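Local coordinates for pilus tip adhesin Cpa (Streptococcus pyogenes, PDB 4C0Z), which sits at the pilus tip and can bind covalently through reactive thioester bonds to host-surface targets, mediating adhesion of the streptococcal pili to host cells, at residues K90-D95 with T138-I143; I102-Y107 with N185-N190; K119-L124 with L164-N169; I127-N132 with K148-E153. All coordinates share one frame; numbering follows the deposited sequence.

Contact 1 (K90-D95 with T138-I143); sequences KPRIED and TDSSYI
The guanidinium of Arg92 has Ser140 on one face and Ser141 at its edge: Ser140 CB stands 4.0 Å above the plane, shifted toward the rim, while the Ser141 carbonyl lies near the plane, its O 3.0 Å from Arg92 NH2. Two loops of this N-terminal thioester domain meet here, one between helices 81-87 and 98-108, centred on an inverse gamma turn at Arg92, the other running on from the end of helix 123-138. A bend at chi3 (-71°) shapes the arginine chain; NE donates to the carbonyl of Tyr136, and the guanidinium also makes a cation-pi contact with that tyrosine. One residue earlier, Pro91 CA approaches Thr138 O at 3.5 Å, a CA-H...O contact with 135° at the hydrogen. A water donates to Thr138 O (2.8 Å) and, weakly, to Asp139 OD2; its link to the other loop is a weak bond from Lys90 N. The carboxylate of Asp139 is also held from outside: OD1 and OD2 accept from the backbone N atoms of Asn57 and Leu58, two residues lining the spermidine pocket, consistent with a second-shell role in positioning them. A direct hydrogen bond between the loops runs from Ser140 OG to Lys90 O, 2.7 Å long; the donor makes an angle of 143° at the carbonyl oxygen and stands well above the carbonyl plane.

Contact 2 (I102-Y107 with N185-N190); sequences ILRILY and NQVPAN
Val187 lies across the Tyr107 ring, its CA 4.1 Å from the ring centroid and only 11° off the normal, a CH-pi contact over the centre of one face. The side chains of Val187 and Tyr107 slide past each other in opposite directions, bringing Val187 CG2 to 3.7 Å from Tyr107 CB. Pro188 meets the ring tip to tip, with CD 3.5 Å from Tyr107 CE1, whereas the carbonyl oxygen of Asn185 comes in at the edge, 3.6 Å from CE2. The valine methyls also divide two helix residues between them: CG2 touches Arg104 CG at 3.8 Å and CG1 faces Leu103 CD1 at 4.2 Å, both pairs crossing at about a right angle. Leu103, Arg104 and Tyr107 thus present one side of helix 98-108 to the loop that leads into strand 191-198 of the beta barrel, in a contact near the surface. Tyr107 CG is anti to its backbone N (chi1 -170°), which starts the ring out toward the loop. Farther out, the phenol OH is hydrogen-bonded to Arg114 NE and Tyr191 packs edge-to-face with the ring, while Asn115 ND2 donates to the ring-edge oxygen of Asn185.

Contact 3 (K119-L124 with L164-N169); sequences KGIDPL and LQLMRN
The turn that leads into helix 123-138 rests on helix 161-174, with Ile121 set against Leu166 and Met167. Ile121 and Leu166 slide past each other in opposite directions, CG1 of the isoleucine coming to 3.7 Å from Leu166 CB. The delta methyl carries on beside the helix backbone, where Ile121 CD1 lies 3.6 Å from Leu166 O. The other branch takes the neighbouring side chain: Ile121 CG2 touches Met167 CG at 3.8 Å. Because CG1 is anti to the carbonyl carbon (chi1 -50°) and CG2 anti to the backbone N, the two branches of one side chain serve two successive helix residues. Within the thioester domain this joins the N-terminal turn of helix 123-138 to the side of helix 161-174, with Asp122 at the N-cap position but making no side-chain capping bond. Gly120, at a phi of 85°, turns the chain just before Ile121, and its carbonyl oxygen lies 3.6 Å from Leu166 CD1. No hydrogen bond joins the two segments. A polar hold comes from earlier on helix 161-174, where the side-chain amide of Gln163 gives NE2 to Gly120 O and accepts at OE1 from Asp122 N. Met167 also packs on Val129 and Asn125 of helix 123-138.

Contact 4 (I127-N132 with K148-E153); sequences ILVTQN and KAFQQE
Apolar packing between Leu128, Val129 and Phe150 joins the middle of helix 123-138 to the start of helix 151-157, within the helical part of the thioester domain. Phe150 occupies the N-cap position of the second helix and sends its ring toward the first. Leu128 CD2 comes within 3.5 Å of Phe150 CE1, the two side chains passing in opposite directions. Val129 crosses the phenylalanine at about a right angle, its CG2 3.9 Å from Phe150 CZ. Leu128 CD2 also touches the aliphatic part of Glu153, at 4.0 Å from CG. Leu171 of helix 161-174 packs on both Phe150 and Asn132, so a third helix borders the contact.

An amide-ring contact follows: Asn132 CG lies at the edge of the Phe150 ring, 4.0 Å from CE1, with the amide and ring planes 78° apart.

Polar bonding between the segments passes through a water. It accepts from the amide, 3.1 Å from Asn132 ND2. It also donates to the carboxylate, 2.7 Å from Glu153 OE2. The amide is fixed from its own helix as well: Asn132 ND2 donates to Leu128 O over 3.0 Å, at a nearly straight 163°, reaching that oxygen from the face opposite to the one used by Asn132 N.

In the fold
Helix 123-138 runs through three contacts: contact 3 uses the turn before it, contact 4 its middle, and contact 1 its last residue and the loop after it. Contact 2 lies on helix 98-108, which packs against it through Ile105 CG2 and Thr130 CG2, 3.9 Å apart. Contacts 3 and 4 are tied by a probable hydrogen bond from Arg168 NE to Ala149 O (2.8 Å). Contact 4 is buried, contacts 1 and 3 partly so, and contact 2 lies near the surface. Their chemistry does not simply follow burial: contacts 2 and 3 have no hydrogen bond across the segments, contact 4 has a water bridge beside its apolar packing, and contact 1, where the Asp139 side chain is about 7 Å from the bound spermidine, is chiefly polar.

Contact 1 (K90-D95 with T138-I143)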
# COMPACT_ATOMS: atom_id res chain seq x y z
N LYS I 90 -3.95 8.75 -6.07
CA LYS I 90 -4.46 8.36 -7.40
C LYS I 90 -5.98 8.07 -7.38
O LYS I 90 -6.36 6.93 -7.63
CB LYS I 90 -3.70 7.10 -7.91
CG LYS I 90 -2.19 7.25 -8.03
CD LYS I 90 -1.49 5.89 -7.99
CE LYS I 90 0.00 6.07 -8.14
NZ LYS I 90 0.74 4.90 -7.61
N PRO I 91 -6.88 9.06 -7.12
CA PRO I 91 -8.31 8.72 -7.11
C PRO I 91 -8.87 8.40 -8.50
O PRO I 91 -8.42 8.98 -9.48
CB PRO I 91 -8.96 9.96 -6.48
CG PRO I 91 -8.05 11.07 -6.80
CD PRO I 91 -6.66 10.49 -6.80
N ARG I 92 -9.81 7.44 -8.58
CA ARG I 92 -10.47 7.02 -9.82
C ARG I 92 -11.62 8.02 -10.06
O ARG I 92 -12.76 7.78 -9.63
CB ARG I 92 -10.98 5.57 -9.69
CG ARG I 92 -11.23 4.88 -11.00
CD ARG I 92 -11.77 3.47 -10.83
NE ARG I 92 -10.77 2.52 -10.33
CZ ARG I 92 -9.90 1.85 -11.08
NH1 ARG I 92 -9.89 2.01 -12.40
NH2 ARG I 92 -9.03 1.02 -10.52
N ILE I 93 -11.29 9.17 -10.69
CA ILE I 93 -12.22 10.29 -10.92
C ILE I 93 -12.81 10.37 -12.35
O ILE I 93 -13.52 11.32 -12.65
CB ILE I 93 -11.57 11.65 -10.50
CG1 ILE I 93 -10.20 11.89 -11.19
CG2 ILE I 93 -11.46 11.77 -8.97
CD1 ILE I 93 -9.85 13.36 -11.41
N GLU I 94 -12.56 9.36 -13.22
CA GLU I 94 -13.06 9.33 -14.61
C GLU I 94 -14.59 9.17 -14.70
O GLU I 94 -15.21 9.65 -15.65
CB GLU I 94 -12.34 8.24 -15.43
CG GLU I 94 -12.26 8.53 -16.92
CD GLU I 94 -11.39 7.58 -17.71
OE1 GLU I 94 -10.15 7.71 -17.64
OE2 GLU I 94 -11.96 6.70 -18.40
N ASP I 95 -15.19 8.49 -13.70
CA ASP I 95 -16.64 8.29 -13.57
C ASP I 95 -17.29 9.56 -13.03
O ASP I 95 -18.51 9.68 -13.06
CB ASP I 95 -16.94 7.09 -12.65
CG ASP I 95 -16.33 7.22 -11.26
OD1 ASP I 95 -16.91 7.95 -10.42
OD2 ASP I 95 -15.25 6.61 -11.01
N THR I 138 -10.40 5.00 -4.31
CA THR I 138 -9.50 5.98 -3.69
C THR I 138 -8.06 5.95 -4.21
O THR I 138 -7.38 6.98 -4.21
CB THR I 138 -9.47 5.80 -2.18
OG1 THR I 138 -8.92 4.52 -1.87
CG2 THR I 138 -10.83 5.99 -1.54
N ASP I 139 -7.59 4.77 -4.62
CA ASP I 139 -6.20 4.57 -5.04
C ASP I 139 -6.06 3.95 -6.42
O ASP I 139 -4.95 3.59 -6.80
CB ASP I 139 -5.50 3.70 -3.99
CG ASP I 139 -5.18 4.47 -2.73
OD1 ASP I 139 -6.05 4.53 -1.83
OD2 ASP I 139 -4.09 5.08 -2.68
N SER I 140 -7.17 3.83 -7.16
CA SER I 140 -7.23 3.21 -8.49
C SER I 140 -6.55 1.82 -8.47
O SER I 140 -5.78 1.49 -9.38
CB SER I 140 -6.66 4.12 -9.58
OG SER I 140 -7.32 5.38 -9.61
N SER I 141 -6.80 1.03 -7.40
CA SER I 141 -6.19 -0.30 -7.31
C SER I 141 -6.76 -1.21 -8.39
O SER I 141 -7.96 -1.16 -8.69
CB SER I 141 -6.31 -0.90 -5.91
OG SER I 141 -7.63 -1.35 -5.67
N TYR I 142 -5.88 -1.97 -9.03
CA TYR I 142 -6.22 -2.82 -10.16
C TYR I 142 -7.14 -3.99 -9.83
O TYR I 142 -6.78 -4.86 -9.04
CB TYR I 142 -4.94 -3.31 -10.87
CG TYR I 142 -5.18 -4.05 -12.17
CD1 TYR I 142 -5.43 -3.36 -13.35
CD2 TYR I 142 -5.12 -5.44 -12.22
CE1 TYR I 142 -5.64 -4.04 -14.55
CE2 TYR I 142 -5.33 -6.13 -13.41
CZ TYR I 142 -5.58 -5.43 -14.58
OH TYR I 142 -5.77 -6.11 -15.75
N ILE I 143 -8.34 -4.01 -10.42
CA ILE I 143 -9.29 -5.11 -10.30
C ILE I 143 -9.85 -5.36 -11.71
O ILE I 143 -10.65 -4.55 -12.19
CB ILE I 143 -10.42 -4.94 -9.24
CG1 ILE I 143 -9.89 -4.59 -7.84
CG2 ILE I 143 -11.27 -6.22 -9.21
CD1 ILE I 143 -10.92 -4.19 -6.79
O HOH W 1 -4.93 7.67 -3.03

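Contact 2 (I102-Y107 with N185-N190)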
# COMPACT_ATOMS: atom_id res chain seq x y z
N ILE I 102 -18.06 5.89 -3.34
CA ILE I 102 -17.54 5.55 -2.03
C ILE I 102 -18.70 5.39 -1.04
O ILE I 102 -18.77 4.37 -0.35
CB ILE I 102 -16.42 6.55 -1.58
CG1 ILE I 102 -15.11 6.27 -2.37
CG2 ILE I 102 -16.16 6.47 -0.06
CD1 ILE I 102 -14.20 7.42 -2.53
N LEU I 103 -19.63 6.36 -1.03
CA LEU I 103 -20.84 6.33 -0.19
C LEU I 103 -21.66 5.08 -0.44
O LEU I 103 -22.12 4.46 0.53
CB LEU I 103 -21.70 7.57 -0.41
CG LEU I 103 -21.72 8.64 0.70
CD1 LEU I 103 -22.80 9.66 0.44
CD2 LEU I 103 -21.92 8.04 2.08
N ARG I 104 -21.84 4.69 -1.73
CA ARG I 104 -22.57 3.47 -2.11
C ARG I 104 -21.91 2.21 -1.54
O ARG I 104 -22.62 1.31 -1.08
CB ARG I 104 -22.73 3.35 -3.62
CG ARG I 104 -24.03 3.93 -4.13
CD ARG I 104 -24.30 3.60 -5.59
NE ARG I 104 -23.36 4.28 -6.48
CZ ARG I 104 -23.54 5.50 -6.98
NH1 ARG I 104 -24.62 6.21 -6.66
NH2 ARG I 104 -22.64 6.03 -7.79
N ILE I 105 -20.56 2.16 -1.55
CA ILE I 105 -19.79 1.04 -1.03
C ILE I 105 -19.98 0.94 0.48
O ILE I 105 -20.22 -0.15 0.97
CB ILE I 105 -18.29 1.11 -1.42
CG1 ILE I 105 -18.10 0.86 -2.92
CG2 ILE I 105 -17.43 0.13 -0.59
CD1 ILE I 105 -16.75 1.29 -3.44
N LEU I 106 -19.89 2.07 1.19
CA LEU I 106 -20.04 2.09 2.64
C LEU I 106 -21.45 1.70 3.07
O LEU I 106 -21.60 0.92 4.01
CB LEU I 106 -19.59 3.44 3.23
CG LEU I 106 -18.11 3.81 3.05
CD1 LEU I 106 -17.77 5.13 3.70
CD2 LEU I 106 -17.20 2.74 3.62
N TYR I 107 -22.47 2.16 2.32
CA TYR I 107 -23.89 1.87 2.53
C TYR I 107 -24.21 0.39 2.33
O TYR I 107 -25.04 -0.16 3.05
CB TYR I 107 -24.74 2.73 1.58
CG TYR I 107 -26.23 2.71 1.84
CD1 TYR I 107 -26.77 3.34 2.96
CD2 TYR I 107 -27.11 2.14 0.92
CE1 TYR I 107 -28.14 3.32 3.21
CE2 TYR I 107 -28.48 2.15 1.14
CZ TYR I 107 -28.99 2.75 2.28
OH TYR I 107 -30.34 2.79 2.49
N ASN I 185 -32.66 -0.68 -2.16
CA ASN I 185 -32.34 0.42 -1.26
C ASN I 185 -31.17 1.28 -1.76
O ASN I 185 -30.04 0.80 -1.85
CB ASN I 185 -32.07 -0.10 0.16
CG ASN I 185 -33.19 -0.93 0.73
OD1 ASN I 185 -34.32 -0.48 0.86
ND2 ASN I 185 -32.89 -2.17 1.10
N GLN I 186 -31.46 2.54 -2.12
CA GLN I 186 -30.46 3.50 -2.60
C GLN I 186 -30.00 4.41 -1.45
O GLN I 186 -30.75 4.59 -0.49
CB GLN I 186 -31.02 4.33 -3.78
CG GLN I 186 -31.37 3.52 -5.04
CD GLN I 186 -30.16 2.96 -5.77
OE1 GLN I 186 -29.35 3.70 -6.35
NE2 GLN I 186 -30.04 1.64 -5.80
N VAL I 187 -28.77 4.98 -1.53
CA VAL I 187 -28.21 5.87 -0.50
C VAL I 187 -29.13 7.09 -0.26
O VAL I 187 -29.33 7.90 -1.18
CB VAL I 187 -26.75 6.31 -0.79
CG1 VAL I 187 -26.18 7.18 0.33
CG2 VAL I 187 -25.85 5.10 -1.02
N PRO I 188 -29.67 7.25 0.96
CA PRO I 188 -30.51 8.43 1.24
C PRO I 188 -29.65 9.68 1.48
O PRO I 188 -28.44 9.56 1.72
CB PRO I 188 -31.28 8.02 2.49
CG PRO I 188 -30.33 7.10 3.22
CD PRO I 188 -29.53 6.39 2.16
N ALA I 189 -30.26 10.88 1.45
CA ALA I 189 -29.58 12.16 1.67
C ALA I 189 -28.94 12.29 3.08
O ALA I 189 -27.93 12.98 3.22
CB ALA I 189 -30.55 13.31 1.43
N ASN I 190 -29.53 11.62 4.10
CA ASN I 190 -29.07 11.67 5.50
C ASN I 190 -27.86 10.76 5.80
O ASN I 190 -27.23 10.94 6.85
CB ASN I 190 -30.23 11.40 6.48
CG ASN I 190 -30.94 10.09 6.28
OD1 ASN I 190 -31.58 9.85 5.25
ND2 ASN I 190 -30.90 9.24 7.29

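Contact 3 (K119-L124 with L164-N169)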
# COMPACT_ATOMS: atom_id res chain seq x y z
N LYS I 119 -24.06 -10.68 2.93
CA LYS I 119 -24.69 -11.84 3.59
C LYS I 119 -23.84 -13.11 3.49
O LYS I 119 -23.35 -13.46 2.41
CB LYS I 119 -26.11 -12.07 3.05
CG LYS I 119 -26.93 -13.09 3.84
CD LYS I 119 -27.89 -13.86 2.94
CE LYS I 119 -28.29 -15.19 3.53
NZ LYS I 119 -29.33 -15.86 2.70
N GLY I 120 -23.64 -13.75 4.64
CA GLY I 120 -22.87 -14.99 4.76
C GLY I 120 -21.37 -14.80 4.92
O GLY I 120 -20.66 -15.77 5.19
N ILE I 121 -20.88 -13.56 4.75
CA ILE I 121 -19.45 -13.25 4.88
C ILE I 121 -19.12 -12.89 6.34
O ILE I 121 -19.74 -12.00 6.91
CB ILE I 121 -18.99 -12.15 3.87
CG1 ILE I 121 -19.45 -12.47 2.43
CG2 ILE I 121 -17.46 -11.95 3.92
CD1 ILE I 121 -19.24 -11.34 1.41
N ASP I 122 -18.11 -13.58 6.92
CA ASP I 122 -17.61 -13.35 8.29
C ASP I 122 -17.16 -11.89 8.45
O ASP I 122 -16.64 -11.34 7.48
CB ASP I 122 -16.49 -14.34 8.64
CG ASP I 122 -16.90 -15.81 8.58
OD1 ASP I 122 -18.11 -16.10 8.74
OD2 ASP I 122 -16.01 -16.67 8.40
N PRO I 123 -17.42 -11.24 9.62
CA PRO I 123 -17.11 -9.79 9.76
C PRO I 123 -15.77 -9.28 9.22
O PRO I 123 -15.76 -8.32 8.45
CB PRO I 123 -17.22 -9.56 11.27
CG PRO I 123 -18.18 -10.56 11.73
CD PRO I 123 -18.06 -11.76 10.84
N LEU I 124 -14.64 -9.93 9.58
CA LEU I 124 -13.30 -9.50 9.14
C LEU I 124 -13.11 -9.67 7.64
O LEU I 124 -12.46 -8.84 7.02
CB LEU I 124 -12.19 -10.19 9.95
CG LEU I 124 -12.12 -9.80 11.43
CD1 LEU I 124 -11.29 -10.82 12.21
CD2 LEU I 124 -11.60 -8.36 11.62
N LEU I 164 -14.45 -17.61 0.32
CA LEU I 164 -13.75 -17.08 -0.85
C LEU I 164 -14.70 -16.74 -2.01
O LEU I 164 -14.59 -15.65 -2.58
CB LEU I 164 -12.61 -18.01 -1.30
CG LEU I 164 -11.73 -17.55 -2.47
CD1 LEU I 164 -10.94 -16.26 -2.13
CD2 LEU I 164 -10.79 -18.65 -2.90
N GLN I 165 -15.65 -17.65 -2.34
CA GLN I 165 -16.62 -17.41 -3.41
C GLN I 165 -17.56 -16.24 -3.09
O GLN I 165 -17.79 -15.41 -3.97
CB GLN I 165 -17.40 -18.71 -3.76
CG GLN I 165 -18.31 -18.66 -4.99
CD GLN I 165 -17.78 -17.88 -6.17
OE1 GLN I 165 -16.71 -18.15 -6.73
NE2 GLN I 165 -18.56 -16.89 -6.58
N LEU I 166 -18.06 -16.16 -1.83
CA LEU I 166 -18.94 -15.07 -1.38
C LEU I 166 -18.21 -13.73 -1.45
O LEU I 166 -18.79 -12.74 -1.90
CB LEU I 166 -19.44 -15.32 0.05
CG LEU I 166 -20.50 -16.41 0.26
CD1 LEU I 166 -20.74 -16.62 1.74
CD2 LEU I 166 -21.82 -16.07 -0.42
N MET I 167 -16.92 -13.71 -1.04
CA MET I 167 -16.10 -12.50 -1.04
C MET I 167 -15.88 -11.97 -2.45
O MET I 167 -16.08 -10.78 -2.69
CB MET I 167 -14.77 -12.73 -0.30
CG MET I 167 -14.93 -12.78 1.21
SD MET I 167 -13.34 -13.04 2.02
CE MET I 167 -13.36 -14.68 2.23
N ARG I 168 -15.52 -12.86 -3.40
CA ARG I 168 -15.29 -12.54 -4.81
C ARG I 168 -16.53 -11.94 -5.47
O ARG I 168 -16.43 -10.95 -6.21
CB ARG I 168 -14.80 -13.78 -5.56
CG ARG I 168 -13.37 -14.15 -5.22
CD ARG I 168 -12.93 -15.44 -5.88
NE ARG I 168 -11.48 -15.57 -5.80
CZ ARG I 168 -10.80 -16.70 -5.97
NH1 ARG I 168 -11.43 -17.83 -6.24
NH2 ARG I 168 -9.47 -16.70 -5.89
N ASN I 169 -17.71 -12.52 -5.18
CA ASN I 169 -18.98 -12.07 -5.73
C ASN I 169 -19.39 -10.72 -5.15
O ASN I 169 -19.88 -9.86 -5.89
CB ASN I 169 -20.08 -13.12 -5.51
CG ASN I 169 -21.01 -13.28 -6.69
OD1 ASN I 169 -21.44 -12.31 -7.33
ND2 ASN I 169 -21.26 -14.53 -7.07

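Contact 4 (I127-N132 with K148-E153)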
# COMPACT_ATOMS: atom_id res chain seq x y z
N ILE I 127 -15.13 -6.74 6.04
CA ILE I 127 -14.33 -5.51 6.14
C ILE I 127 -13.27 -5.53 5.02
O ILE I 127 -13.09 -4.53 4.32
CB ILE I 127 -13.67 -5.35 7.54
CG1 ILE I 127 -14.71 -5.03 8.60
CG2 ILE I 127 -12.59 -4.25 7.51
CD1 ILE I 127 -14.31 -5.36 10.04
N LEU I 128 -12.60 -6.67 4.84
CA LEU I 128 -11.58 -6.86 3.81
C LEU I 128 -12.15 -6.61 2.38
O LEU I 128 -11.50 -5.94 1.60
CB LEU I 128 -10.98 -8.27 3.94
CG LEU I 128 -9.68 -8.50 3.22
CD1 LEU I 128 -8.73 -9.30 4.08
CD2 LEU I 128 -9.92 -9.24 1.93
N VAL I 129 -13.35 -7.12 2.08
CA VAL I 129 -14.02 -6.91 0.78
C VAL I 129 -14.33 -5.41 0.61
O VAL I 129 -13.98 -4.84 -0.44
CB VAL I 129 -15.29 -7.78 0.62
CG1 VAL I 129 -16.10 -7.37 -0.61
CG2 VAL I 129 -14.94 -9.25 0.54
N THR I 130 -14.95 -4.79 1.63
CA THR I 130 -15.31 -3.37 1.62
C THR I 130 -14.07 -2.49 1.39
O THR I 130 -14.10 -1.61 0.53
CB THR I 130 -16.07 -3.00 2.90
OG1 THR I 130 -17.11 -3.96 3.11
CG2 THR I 130 -16.66 -1.59 2.83
N GLN I 131 -12.99 -2.77 2.14
CA GLN I 131 -11.72 -2.05 2.02
C GLN I 131 -11.15 -2.13 0.61
O GLN I 131 -10.69 -1.11 0.08
CB GLN I 131 -10.72 -2.54 3.07
CG GLN I 131 -9.36 -1.81 3.05
CD GLN I 131 -9.49 -0.36 3.43
OE1 GLN I 131 -9.52 -0.02 4.60
NE2 GLN I 131 -9.63 0.52 2.43
N ASN I 132 -11.20 -3.32 -0.00
CA ASN I 132 -10.74 -3.55 -1.37
C ASN I 132 -11.58 -2.79 -2.39
O ASN I 132 -11.01 -2.24 -3.32
CB ASN I 132 -10.65 -5.04 -1.69
CG ASN I 132 -9.28 -5.56 -1.31
OD1 ASN I 132 -8.39 -5.63 -2.15
ND2 ASN I 132 -9.01 -5.81 -0.03
N LYS I 148 -10.56 -14.08 -9.77
CA LYS I 148 -9.16 -14.31 -9.41
C LYS I 148 -8.74 -13.51 -8.15
O LYS I 148 -7.60 -13.66 -7.69
CB LYS I 148 -8.25 -13.94 -10.59
CG LYS I 148 -8.33 -14.90 -11.77
CD LYS I 148 -7.44 -14.46 -12.92
CE LYS I 148 -7.57 -15.40 -14.10
NZ LYS I 148 -6.80 -14.92 -15.27
N ALA I 149 -9.64 -12.66 -7.60
CA ALA I 149 -9.35 -11.83 -6.42
C ALA I 149 -9.09 -12.64 -5.14
O ALA I 149 -9.52 -13.78 -5.04
CB ALA I 149 -10.47 -10.83 -6.19
N PHE I 150 -8.37 -12.03 -4.17
CA PHE I 150 -8.04 -12.57 -2.85
C PHE I 150 -7.18 -13.85 -2.87
O PHE I 150 -7.26 -14.65 -1.93
CB PHE I 150 -9.31 -12.76 -1.99
CG PHE I 150 -10.25 -11.58 -2.00
CD1 PHE I 150 -9.87 -10.34 -1.48
CD2 PHE I 150 -11.53 -11.70 -2.53
CE1 PHE I 150 -10.74 -9.25 -1.52
CE2 PHE I 150 -12.40 -10.61 -2.56
CZ PHE I 150 -12.01 -9.39 -2.03
N GLN I 151 -6.32 -14.02 -3.90
CA GLN I 151 -5.44 -15.17 -4.00
C GLN I 151 -4.40 -15.21 -2.86
O GLN I 151 -4.20 -16.27 -2.26
CB GLN I 151 -4.78 -15.26 -5.37
CG GLN I 151 -5.62 -16.04 -6.38
CD GLN I 151 -4.95 -16.15 -7.73
OE1 GLN I 151 -3.83 -16.67 -7.86
NE2 GLN I 151 -5.63 -15.69 -8.77
N GLN I 152 -3.80 -14.05 -2.53
CA GLN I 152 -2.83 -13.95 -1.42
C GLN I 152 -3.53 -14.13 -0.07
O GLN I 152 -3.03 -14.87 0.77
CB GLN I 152 -2.03 -12.62 -1.46
CG GLN I 152 -1.01 -12.52 -2.61
CD GLN I 152 0.07 -13.57 -2.60
OE1 GLN I 152 0.78 -13.79 -1.61
NE2 GLN I 152 0.25 -14.22 -3.74
N GLU I 153 -4.70 -13.50 0.09
CA GLU I 153 -5.55 -13.60 1.29
C GLU I 153 -6.00 -15.05 1.52
O GLU I 153 -6.08 -15.48 2.67
CB GLU I 153 -6.77 -12.67 1.18
CG GLU I 153 -6.45 -11.19 1.28
CD GLU I 153 -6.07 -10.46 -0.00
OE1 GLU I 153 -5.74 -11.13 -1.01
OE2 GLU I 153 -6.09 -9.21 0.01
O HOH W 2 -6.57 -6.92 1.44